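PDB 1G63: epidermin decarboxylase from Staphylococcus epidermidis, which catalyses the FMN-dependent oxidative decarboxylation of the C-terminal cysteine residue of the epidermin precursor peptide, forming a carbon-carbon double bond. Local coordinates for residues H67-V71 with T101-G106; M1-I7 with H28-I34; A11-I16 with N42-T46. All blocks are in the same frame, centred on the assembly; numbering follows the deposited sequence.

Contact 1: residues H67-V71 with T101-G106. With FMN (flavin mononucleotide), chain M.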
loop_
_atom_site.group_PDB
_atom_site.type_symbol
_atom_site.label_atom_id
_atom_site.label_comp_id
_atom_site.label_asym_id
_atom_site.label_seq_id
_atom_site.Cartn_x
_atom_site.Cartn_y
_atom_site.Cartn_z
ATOM N N HIS B 67 27.203 8.814 -13.103
ATOM C CA HIS B 67 27.149 10.035 -13.905
ATOM C C HIS B 67 28.459 10.353 -14.631
ATOM O O HIS B 67 28.446 10.972 -15.700
ATOM C CB HIS B 67 26.740 11.218 -13.022
ATOM C CG HIS B 67 27.641 11.427 -11.848
ATOM N ND1 HIS B 67 28.678 12.333 -11.858
ATOM C CD2 HIS B 67 27.694 10.804 -10.647
ATOM C CE1 HIS B 67 29.333 12.259 -10.713
ATOM N NE2 HIS B 67 28.757 11.337 -9.960
ATOM N N ILE B 68 29.583 9.936 -14.056
ATOM C CA ILE B 68 30.880 10.176 -14.677
ATOM C C ILE B 68 30.985 9.387 -15.978
ATOM O O ILE B 68 31.413 9.914 -17.003
ATOM C CB ILE B 68 32.019 9.773 -13.733
ATOM C CG1 ILE B 68 31.974 10.664 -12.487
ATOM C CG2 ILE B 68 33.358 9.911 -14.436
ATOM C CD1 ILE B 68 32.748 10.108 -11.320
ATOM N N ASN B 69 30.580 8.124 -15.933
ATOM C CA ASN B 69 30.598 7.275 -17.112
ATOM C C ASN B 69 29.632 7.807 -18.159
ATOM O O ASN B 69 29.929 7.778 -19.352
ATOM C CB ASN B 69 30.217 5.845 -16.742
ATOM C CG ASN B 69 31.314 5.133 -15.978
ATOM O OD1 ASN B 69 31.100 4.047 -15.437
ATOM N ND2 ASN B 69 32.506 5.738 -15.937
ATOM N N ILE B 70 28.475 8.286 -17.714
ATOM C CA ILE B 70 27.492 8.831 -18.637
ATOM C C ILE B 70 28.121 9.984 -19.424
ATOM O O ILE B 70 27.975 10.071 -20.638
ATOM C CB ILE B 70 26.232 9.326 -17.881
ATOM C CG1 ILE B 70 25.499 8.123 -17.278
ATOM C CG2 ILE B 70 25.306 10.094 -18.826
ATOM C CD1 ILE B 70 24.275 8.479 -16.447
ATOM N N VAL B 71 28.845 10.853 -18.726
ATOM C CA VAL B 71 29.487 11.988 -19.359
ATOM C C VAL B 71 30.611 11.577 -20.315
ATOM O O VAL B 71 30.723 12.120 -21.415
ATOM C CB VAL B 71 30.035 12.965 -18.294
ATOM C CG1 VAL B 71 30.918 14.030 -18.949
ATOM C CG2 VAL B 71 28.862 13.627 -17.558
ATOM N N THR B 101 23.229 16.647 -12.169
ATOM C CA THR B 101 24.566 16.207 -11.750
ATOM C C THR B 101 25.406 15.909 -13.001
ATOM O O THR B 101 26.621 16.125 -13.025
ATOM C CB THR B 101 24.505 14.927 -10.877
ATOM O OG1 THR B 101 23.894 15.234 -9.623
ATOM C CG2 THR B 101 25.899 14.372 -10.629
ATOM N N VAL B 102 24.749 15.395 -14.036
ATOM C CA VAL B 102 25.420 15.101 -15.296
ATOM C C VAL B 102 25.865 16.410 -15.951
ATOM O O VAL B 102 26.959 16.488 -16.519
ATOM C CB VAL B 102 24.477 14.318 -16.257
ATOM C CG1 VAL B 102 24.951 14.439 -17.711
ATOM C CG2 VAL B 102 24.436 12.851 -15.838
ATOM N N CYS B 103 25.023 17.437 -15.858
ATOM C CA CYS B 103 25.339 18.733 -16.439
ATOM C C CYS B 103 26.501 19.430 -15.745
ATOM O O CYS B 103 27.243 20.160 -16.387
ATOM C CB CYS B 103 24.102 19.640 -16.446
ATOM S SG CYS B 103 22.833 19.117 -17.623
ATOM N N LEU B 104 26.663 19.210 -14.441
ATOM C CA LEU B 104 27.777 19.827 -13.724
ATOM C C LEU B 104 29.070 19.169 -14.196
ATOM O O LEU B 104 30.036 19.837 -14.556
ATOM C CB LEU B 104 27.646 19.631 -12.211
ATOM C CG LEU B 104 28.848 20.152 -11.394
ATOM C CD1 LEU B 104 28.447 21.369 -10.577
ATOM C CD2 LEU B 104 29.373 19.065 -10.474
ATOM N N THR B 105 29.068 17.843 -14.194
ATOM C CA THR B 105 30.231 17.072 -14.597
ATOM C C THR B 105 30.648 17.330 -16.043
ATOM O O THR B 105 31.839 17.413 -16.343
ATOM C CB THR B 105 29.966 15.564 -14.407
ATOM O OG1 THR B 105 29.588 15.315 -13.052
ATOM C CG2 THR B 105 31.207 14.754 -14.731
ATOM N N GLY B 106 29.672 17.470 -16.938
ATOM C CA GLY B 106 29.999 17.692 -18.337
ATOM C C GLY B 106 29.789 19.091 -18.889
ATOM O O GLY B 106 29.368 19.236 -20.036
HETATM N N1 FMN M . 28.735 13.507 -5.777
HETATM C C2 FMN M . 29.823 14.084 -5.169
HETATM O O2 FMN M . 29.941 15.258 -4.967
HETATM N N3 FMN M . 30.893 13.244 -4.753
HETATM C C4 FMN M . 30.945 11.903 -4.905
HETATM O O4 FMN M . 31.943 11.278 -4.532
HETATM C C4A FMN M . 29.797 11.281 -5.582
HETATM N N5 FMN M . 29.728 9.966 -5.741
HETATM C C5A FMN M . 28.581 9.411 -6.217
HETATM C C6 FMN M . 28.458 7.957 -6.299
HETATM C C7 FMN M . 27.392 7.329 -6.892
HETATM C C7M FMN M . 27.293 5.792 -6.942
HETATM C C8 FMN M . 26.204 8.128 -7.253
HETATM C C8M FMN M . 24.951 7.477 -7.775
HETATM C C9 FMN M . 26.318 9.517 -7.209
HETATM C C9A FMN M . 27.454 10.190 -6.709
HETATM N N10 FMN M . 27.604 11.603 -6.618
HETATM C C10 FMN M . 28.691 12.185 -5.981
HETATM C "C1'" FMN M . 26.502 12.484 -7.059
HETATM C "C2'" FMN M . 25.618 12.853 -5.845
HETATM O "O2'" FMN M . 25.056 11.727 -5.155
HETATM C "C3'" FMN M . 24.472 13.759 -6.288
HETATM O "O3'" FMN M . 25.018 14.988 -6.837
HETATM C "C4'" FMN M . 23.455 14.120 -5.216
HETATM O "O4'" FMN M . 22.328 14.815 -5.797
HETATM C "C5'" FMN M . 24.014 14.939 -4.064
HETATM O "O5'" FMN M . 23.016 15.127 -3.045
HETATM P P FMN M . 23.335 15.619 -1.583
HETATM O O1P FMN M . 24.035 16.913 -1.716
HETATM O O2P FMN M . 24.142 14.575 -0.877
HETATM O O3P FMN M . 21.923 15.768 -0.903
#

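Contact 2: residues M1-I7 with H28-I34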
loop_
_atom_site.group_PDB
_atom_site.type_symbol
_atom_site.label_atom_id
_atom_site.label_comp_id
_atom_site.label_asym_id
_atom_site.label_seq_id
_atom_site.Cartn_x
_atom_site.Cartn_y
_atom_site.Cartn_z
ATOM N N MET B 1 28.558 10.007 -39.198
ATOM C CA MET B 1 27.892 10.436 -37.936
ATOM C C MET B 1 28.933 10.984 -36.964
ATOM O O MET B 1 30.088 10.553 -36.983
ATOM C CB MET B 1 27.133 9.253 -37.339
ATOM C CG MET B 1 26.219 8.591 -38.364
ATOM S SD MET B 1 25.016 7.469 -37.656
ATOM C CE MET B 1 23.519 8.391 -37.909
ATOM N N TYR B 2 28.523 11.920 -36.108
ATOM C CA TYR B 2 29.448 12.578 -35.186
ATOM C C TYR B 2 29.755 11.980 -33.814
ATOM O O TYR B 2 30.628 12.490 -33.102
ATOM C CB TYR B 2 29.014 14.027 -34.984
ATOM C CG TYR B 2 28.859 14.804 -36.264
ATOM C CD1 TYR B 2 27.718 14.665 -37.050
ATOM C CD2 TYR B 2 29.853 15.687 -36.688
ATOM C CE1 TYR B 2 27.565 15.389 -38.228
ATOM C CE2 TYR B 2 29.714 16.415 -37.862
ATOM C CZ TYR B 2 28.568 16.263 -38.626
ATOM O OH TYR B 2 28.425 16.993 -39.785
ATOM N N GLY B 3 29.064 10.920 -33.423
ATOM C CA GLY B 3 29.344 10.358 -32.116
ATOM C C GLY B 3 28.150 10.443 -31.182
ATOM O O GLY B 3 27.167 11.128 -31.474
ATOM N N LYS B 4 28.245 9.759 -30.047
ATOM C CA LYS B 4 27.160 9.717 -29.076
ATOM C C LYS B 4 26.696 11.060 -28.510
ATOM O O LYS B 4 27.489 11.882 -28.059
ATOM C CB LYS B 4 27.531 8.753 -27.945
ATOM C CG LYS B 4 27.722 7.326 -28.431
ATOM C CD LYS B 4 28.128 6.396 -27.313
ATOM C CE LYS B 4 28.403 5.007 -27.855
ATOM N NZ LYS B 4 28.861 4.071 -26.793
ATOM N N LEU B 5 25.386 11.262 -28.552
ATOM C CA LEU B 5 24.762 12.480 -28.061
ATOM C C LEU B 5 23.720 12.182 -26.980
ATOM O O LEU B 5 22.893 11.278 -27.123
ATOM C CB LEU B 5 24.113 13.233 -29.227
ATOM C CG LEU B 5 23.366 14.537 -28.916
ATOM C CD1 LEU B 5 23.425 15.451 -30.118
ATOM C CD2 LEU B 5 21.926 14.252 -28.529
ATOM N N LEU B 6 23.771 12.949 -25.895
ATOM C CA LEU B 6 22.834 12.781 -24.791
ATOM C C LEU B 6 21.883 13.964 -24.683
ATOM O O LEU B 6 22.310 15.119 -24.725
ATOM C CB LEU B 6 23.585 12.627 -23.466
ATOM C CG LEU B 6 22.739 12.676 -22.186
ATOM C CD1 LEU B 6 21.675 11.587 -22.214
ATOM C CD2 LEU B 6 23.634 12.518 -20.968
ATOM N N ILE B 7 20.591 13.672 -24.566
ATOM C CA ILE B 7 19.596 14.722 -24.415
ATOM C C ILE B 7 19.146 14.734 -22.962
ATOM O O ILE B 7 18.739 13.707 -22.421
ATOM C CB ILE B 7 18.336 14.486 -25.275
ATOM C CG1 ILE B 7 18.664 14.631 -26.758
ATOM C CG2 ILE B 7 17.234 15.485 -24.870
ATOM C CD1 ILE B 7 17.475 14.343 -27.662
ATOM N N HIS B 28 22.179 11.740 -37.468
ATOM C CA HIS B 28 23.460 12.433 -37.518
ATOM C C HIS B 28 24.446 11.990 -36.440
ATOM O O HIS B 28 25.643 12.241 -36.559
ATOM C CB HIS B 28 23.252 13.948 -37.413
ATOM C CG HIS B 28 22.306 14.504 -38.434
ATOM N ND1 HIS B 28 20.947 14.281 -38.390
ATOM C CD2 HIS B 28 22.525 15.286 -39.517
ATOM C CE1 HIS B 28 20.366 14.905 -39.401
ATOM N NE2 HIS B 28 21.301 15.523 -40.100
ATOM N N PHE B 29 23.953 11.337 -35.392
ATOM C CA PHE B 29 24.826 10.890 -34.305
ATOM C C PHE B 29 24.757 9.385 -34.078
ATOM O O PHE B 29 23.675 8.797 -34.089
ATOM C CB PHE B 29 24.479 11.632 -33.006
ATOM C CG PHE B 29 24.550 13.133 -33.127
ATOM C CD1 PHE B 29 23.490 13.852 -33.666
ATOM C CD2 PHE B 29 25.693 13.823 -32.727
ATOM C CE1 PHE B 29 23.562 15.241 -33.811
ATOM C CE2 PHE B 29 25.781 15.207 -32.867
ATOM C CZ PHE B 29 24.709 15.918 -33.412
ATOM N N ASP B 30 25.924 8.775 -33.874
ATOM C CA ASP B 30 26.038 7.329 -33.661
ATOM C C ASP B 30 24.950 6.807 -32.745
ATOM O O ASP B 30 24.323 5.783 -33.008
ATOM C CB ASP B 30 27.407 6.996 -33.067
ATOM C CG ASP B 30 28.550 7.355 -33.997
ATOM O OD1 ASP B 30 29.697 7.457 -33.515
ATOM O OD2 ASP B 30 28.304 7.530 -35.210
ATOM N N GLU B 31 24.744 7.527 -31.656
ATOM C CA GLU B 31 23.730 7.189 -30.674
ATOM C C GLU B 31 23.115 8.473 -30.145
ATOM O O GLU B 31 23.755 9.529 -30.137
ATOM C CB GLU B 31 24.352 6.419 -29.501
ATOM C CG GLU B 31 24.350 4.911 -29.644
ATOM C CD GLU B 31 24.900 4.208 -28.414
ATOM O OE1 GLU B 31 24.598 4.649 -27.286
ATOM O OE2 GLU B 31 25.628 3.204 -28.568
ATOM N N VAL B 32 21.861 8.381 -29.728
ATOM C CA VAL B 32 21.166 9.508 -29.135
ATOM C C VAL B 32 20.408 8.910 -27.959
ATOM O O VAL B 32 19.428 8.185 -28.127
ATOM C CB VAL B 32 20.215 10.194 -30.127
ATOM C CG1 VAL B 32 19.410 9.164 -30.851
ATOM C CG2 VAL B 32 19.301 11.165 -29.386
ATOM N N ASN B 33 20.913 9.188 -26.764
ATOM C CA ASN B 33 20.334 8.680 -25.532
ATOM C C ASN B 33 19.612 9.807 -24.802
ATOM O O ASN B 33 19.783 10.983 -25.131
ATOM C CB ASN B 33 21.440 8.080 -24.669
ATOM C CG ASN B 33 22.227 7.004 -25.403
ATOM O OD1 ASN B 33 23.450 6.989 -25.370
ATOM N ND2 ASN B 33 21.524 6.100 -26.060
ATOM N N ILE B 34 18.808 9.461 -23.804
ATOM C CA ILE B 34 18.066 10.490 -23.102
ATOM C C ILE B 34 17.990 10.308 -21.581
ATOM O O ILE B 34 18.035 9.192 -21.061
ATOM C CB ILE B 34 16.657 10.603 -23.723
ATOM C CG1 ILE B 34 15.963 11.872 -23.232
ATOM C CG2 ILE B 34 15.869 9.347 -23.430
ATOM C CD1 ILE B 34 14.857 12.346 -24.147
HETATM O O HOH W 1 26.421 3.536 -25.081
#

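Contact 3: residues A11-I16 with N42-T46. With FMN (flavin mononucleotide), chain N.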
loop_
_atom_site.group_PDB
_atom_site.type_symbol
_atom_site.label_atom_id
_atom_site.label_comp_id
_atom_site.label_asym_id
_atom_site.label_seq_id
_atom_site.Cartn_x
_atom_site.Cartn_y
_atom_site.Cartn_z
ATOM N N ALA B 11 11.315 19.688 -17.383
ATOM C CA ALA B 11 9.880 19.935 -17.306
ATOM C C ALA B 11 9.343 21.158 -18.042
ATOM O O ALA B 11 8.727 22.045 -17.451
ATOM C CB ALA B 11 9.441 19.969 -15.848
ATOM N N SER B 12 9.589 21.192 -19.342
ATOM C CA SER B 12 9.079 22.247 -20.202
ATOM C C SER B 12 7.915 21.602 -20.943
ATOM O O SER B 12 7.966 20.419 -21.266
ATOM C CB SER B 12 10.132 22.685 -21.215
ATOM O OG SER B 12 9.516 23.296 -22.342
ATOM N N ILE B 13 6.867 22.369 -21.208
ATOM C CA ILE B 13 5.707 21.840 -21.907
ATOM C C ILE B 13 6.101 21.130 -23.203
ATOM O O ILE B 13 5.478 20.140 -23.585
ATOM C CB ILE B 13 4.690 22.973 -22.232
ATOM C CG1 ILE B 13 3.460 22.396 -22.933
ATOM C CG2 ILE B 13 5.350 24.037 -23.103
ATOM C CD1 ILE B 13 2.735 21.336 -22.134
ATOM N N ASN B 14 7.144 21.620 -23.870
ATOM C CA ASN B 14 7.566 21.011 -25.127
ATOM C C ASN B 14 8.283 19.682 -25.012
ATOM O O ASN B 14 8.677 19.106 -26.024
ATOM C CB ASN B 14 8.425 21.981 -25.932
ATOM C CG ASN B 14 7.623 23.133 -26.472
ATOM O OD1 ASN B 14 7.729 24.258 -25.988
ATOM N ND2 ASN B 14 6.795 22.857 -27.469
ATOM N N VAL B 15 8.456 19.187 -23.792
ATOM C CA VAL B 15 9.109 17.901 -23.616
ATOM C C VAL B 15 8.194 16.820 -24.204
ATOM O O VAL B 15 8.635 15.707 -24.491
ATOM C CB VAL B 15 9.384 17.604 -22.126
ATOM C CG1 VAL B 15 8.079 17.409 -21.384
ATOM C CG2 VAL B 15 10.280 16.385 -21.997
ATOM N N ILE B 16 6.919 17.158 -24.392
ATOM C CA ILE B 16 5.965 16.208 -24.956
ATOM C C ILE B 16 6.245 15.938 -26.435
ATOM O O ILE B 16 5.699 14.999 -27.013
ATOM C CB ILE B 16 4.506 16.711 -24.831
ATOM C CG1 ILE B 16 4.260 17.867 -25.805
ATOM C CG2 ILE B 16 4.230 17.147 -23.403
ATOM C CD1 ILE B 16 2.827 18.343 -25.836
ATOM N N ASN B 42 5.939 14.189 -15.220
ATOM C CA ASN B 42 4.535 14.544 -15.018
ATOM C C ASN B 42 3.928 14.982 -16.341
ATOM O O ASN B 42 2.738 15.263 -16.411
ATOM C CB ASN B 42 4.394 15.712 -14.045
ATOM C CG ASN B 42 4.795 15.355 -12.640
ATOM O OD1 ASN B 42 5.022 16.238 -11.818
ATOM N ND2 ASN B 42 4.879 14.063 -12.346
ATOM N N PHE B 43 4.748 15.062 -17.384
ATOM C CA PHE B 43 4.262 15.497 -18.686
ATOM C C PHE B 43 4.156 14.365 -19.689
ATOM O O PHE B 43 3.333 14.406 -20.604
ATOM C CB PHE B 43 5.180 16.567 -19.278
ATOM C CG PHE B 43 5.199 17.847 -18.510
ATOM C CD1 PHE B 43 5.694 17.888 -17.212
ATOM C CD2 PHE B 43 4.748 19.019 -19.094
ATOM C CE1 PHE B 43 5.746 19.078 -16.505
ATOM C CE2 PHE B 43 4.794 20.215 -18.400
ATOM C CZ PHE B 43 5.298 20.247 -17.095
ATOM N N ILE B 44 5.001 13.358 -19.535
ATOM C CA ILE B 44 4.977 12.251 -20.466
ATOM C C ILE B 44 5.359 10.948 -19.798
ATOM O O ILE B 44 5.834 10.930 -18.669
ATOM C CB ILE B 44 5.967 12.481 -21.632
ATOM C CG1 ILE B 44 7.376 12.681 -21.067
ATOM C CG2 ILE B 44 5.543 13.681 -22.466
ATOM C CD1 ILE B 44 8.452 12.741 -22.121
ATOM N N ASN B 45 5.134 9.857 -20.516
ATOM C CA ASN B 45 5.510 8.539 -20.040
ATOM C C ASN B 45 6.898 8.363 -20.652
ATOM O O ASN B 45 7.033 8.091 -21.845
ATOM C CB ASN B 45 4.552 7.482 -20.584
ATOM C CG ASN B 45 4.832 6.110 -20.022
ATOM O OD1 ASN B 45 5.970 5.642 -20.042
ATOM N ND2 ASN B 45 3.793 5.453 -19.521
ATOM N N THR B 46 7.925 8.555 -19.835
ATOM C CA THR B 46 9.303 8.458 -20.303
ATOM C C THR B 46 9.719 7.105 -20.866
ATOM O O THR B 46 10.626 7.047 -21.687
ATOM C CB THR B 46 10.302 8.853 -19.187
ATOM O OG1 THR B 46 10.158 7.965 -18.066
ATOM C CG2 THR B 46 10.047 10.296 -18.739
HETATM N N1 FMN N . 9.146 25.885 -17.061
HETATM C C2 FMN N . 9.983 26.302 -18.064
HETATM O O2 FMN N . 11.088 26.721 -17.877
HETATM N N3 FMN N . 9.518 26.242 -19.420
HETATM C C4 FMN N . 8.298 25.804 -19.809
HETATM O O4 FMN N . 7.981 25.820 -21.008
HETATM C C4A FMN N . 7.391 25.385 -18.733
HETATM N N5 FMN N . 6.188 24.895 -19.010
HETATM C C5A FMN N . 5.434 24.351 -18.009
HETATM C C6 FMN N . 4.155 23.714 -18.322
HETATM C C7 FMN N . 3.290 23.273 -17.362
HETATM C C7M FMN N . 1.961 22.598 -17.733
HETATM C C8 FMN N . 3.752 23.211 -15.960
HETATM C C8M FMN N . 2.893 22.607 -14.875
HETATM C C9 FMN N . 4.953 23.838 -15.642
HETATM C C9A FMN N . 5.812 24.406 -16.603
HETATM N N10 FMN N . 7.064 25.040 -16.329
HETATM C C10 FMN N . 7.922 25.441 -17.345
HETATM C "C1'" FMN N . 7.544 25.119 -14.941
HETATM C "C2'" FMN N . 8.491 23.927 -14.656
HETATM O "O2'" FMN N . 7.909 22.640 -14.869
HETATM C "C3'" FMN N . 8.996 23.996 -13.216
HETATM O "O3'" FMN N . 9.777 25.223 -13.036
HETATM C "C4'" FMN N . 9.837 22.814 -12.755
HETATM O "O4'" FMN N . 10.100 22.886 -11.331
HETATM C "C5'" FMN N . 11.149 22.641 -13.503
HETATM O "O5'" FMN N . 11.814 21.430 -13.085
HETATM P P FMN N . 13.024 20.781 -13.881
HETATM O O1P FMN N . 14.089 21.827 -13.992
HETATM O O2P FMN N . 12.507 20.303 -15.184
HETATM O O3P FMN N . 13.471 19.576 -12.978
#

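Contact 1: residues H67-V71 with T101-G106
H67 lies against T101 and T105 across the helices and approaches the flavin with NE2. The methyl CG2 of T101 sits over one ring face, 3.7 Å from the centroid of the H67 imidazole and 17° off the ring normal. This is a CH-pi contact, shifted toward the rim. At the ring edge, near its plane, H67 ND1 meets T105 OG1 at 3.3 Å. That hydrogen bond is weak, and either atom could be the donor. At the far end of the ring, H67 NE2 lies 3.5 Å from N10 of FMN. The first torsion of H67 (chi1 57°) tucks CG between the backbone N and the carbonyl carbon, and in this position the ring sits against the T101 methyl with NE2 toward FMN. T101 also holds the cofactor directly. The O3' hydroxyl of FMN donates to T101 OG1 at 3.0 Å, and T101 OG1 is also hydrogen-bonded to N97 O.

Helices 67-72 and 98-105 carry these residues, and the two short segments cross at -59°. H67 is the active-site residue of this HFCD-family flavoprotein. The FMN it touches is shared, because A11 N and S83 OG of the second subunit also bind it. M120 of that subunit packs on H67 and T105.

The second close area is at V71. Its CG2 methyl lies 3.8 Å from T105 CG2, and its CG1 rests 3.8 Å from the CA of G106, just past the end of the second helix. I70 is held more loosely, with its CG2 4.2 Å from V102 CG2. On the outer side of helix 67-72, N69 is exposed, and the CB of I68 points away from T101-G106.

Contact 2: residues M1-I7 with H28-I34
L5-I7 and V32-I34 are the paired strands of a beta-alpha-beta unit whose connecting helix is 18-25. The strands run parallel and bond alternately. L5 N donates to E31 O, N33 N to L5 O, and I7 N to N33 O, each at 2.9 Å.

Side chains alternate between the two faces. L5, V32, I7 and I34 share one face, where V32 CG2 lies 4.1 Å from both L5 CD2 and I7 CD1. I7 and I34 reach helix 18-25 there. This is the first crossover of the Rossmann-like parallel sheet. Strand 5-9 is central in that sheet, with 76-82 on its other side. On the opposite face, L6 CD1 lies beside the N33 carbonyl. The amide oxygen OD1 of N33 is taken by H74 NE2.

F29 precedes its strand, and L5 CD1 stands over the centre of its ring, 3.5 Å from the F29 centroid, as a CH-pi contact. L5 CG is anti to the backbone N (chi1 178°), which brings this methyl to the ring. Y76 packs edge-to-face with F29. Y2 N donates to H28 O at 2.9 Å. At the partly exposed margin, K4 and E31 extend side by side. Their salt bridge is long, 3.8 Å from K4 NZ to E31 OE2, and a water lies 3.0 Å from K4 NZ and 3.1 Å from E31 OE1.

Contact 3: residues A11-I16 with N42-T46
The F43 ring lies against A11, I13 and V15. Its edge, at CZ and CE2, abuts the face of the dimethylbenzene ring of the isoalloxazine, with the two planes steeply inclined. F43 CZ is 3.5 Å from C8 of FMN. F43 CG lies beside its backbone N (chi1 -66°), which directs the ring toward the flavin. A11 CB approaches from an oblique side, 3.9 Å from F43 CE1. V15 crosses F43 at about a right angle and sets CG1 3.7 Å from F43 CB.

I44 also points toward A11-I16, but meets its far end, I16 and V15. Its CG2 methyl meets I16 CG2 at 3.8 Å, while its CD1 reaches V15 CG2. These side chains cross at a slant.

A11 N donates to the phosphate oxygen O2P of FMN at 2.6 Å, and the ribityl O2' donates to A11 O at 2.8 Å. S12 OG accepts from N14 N in an ST turn and is also hydrogen-bonded to N115 OD1. A11, S12 and I13, in the loop after strand 5-9, and F43 line the FMN pocket. L64 of the fourth subunit packs on F43, so the pocket is finished at a subunit interface.

No hydrogen bond joins the two segments. Their contact is apolar: its F43 end lies against the flavin's benzenoid face, and its I16-I44 end joins the two loops away from the flavin.

From the N terminus, M1-I7 opens contact 2 and A11-I16 opens contact 3. H28-I34 then closes contact 2, and N42-T46 closes contact 3, so the two cross. They adjoin in sequence but do not touch otherwise. Contact 2 ties the first two strands at their N-terminal ends, and contact 3 ties the loops that follow them. Contact 1 comes later and in series, closing a loop of 29 residues from H67-V71 to T101-G106. It touches contact 2, where I70 CG2 lies 3.6 Å from L6 CD2, so its helices pack on strand 5-9. Contacts 1 and 3 border different FMN molecules, both at subunit interfaces.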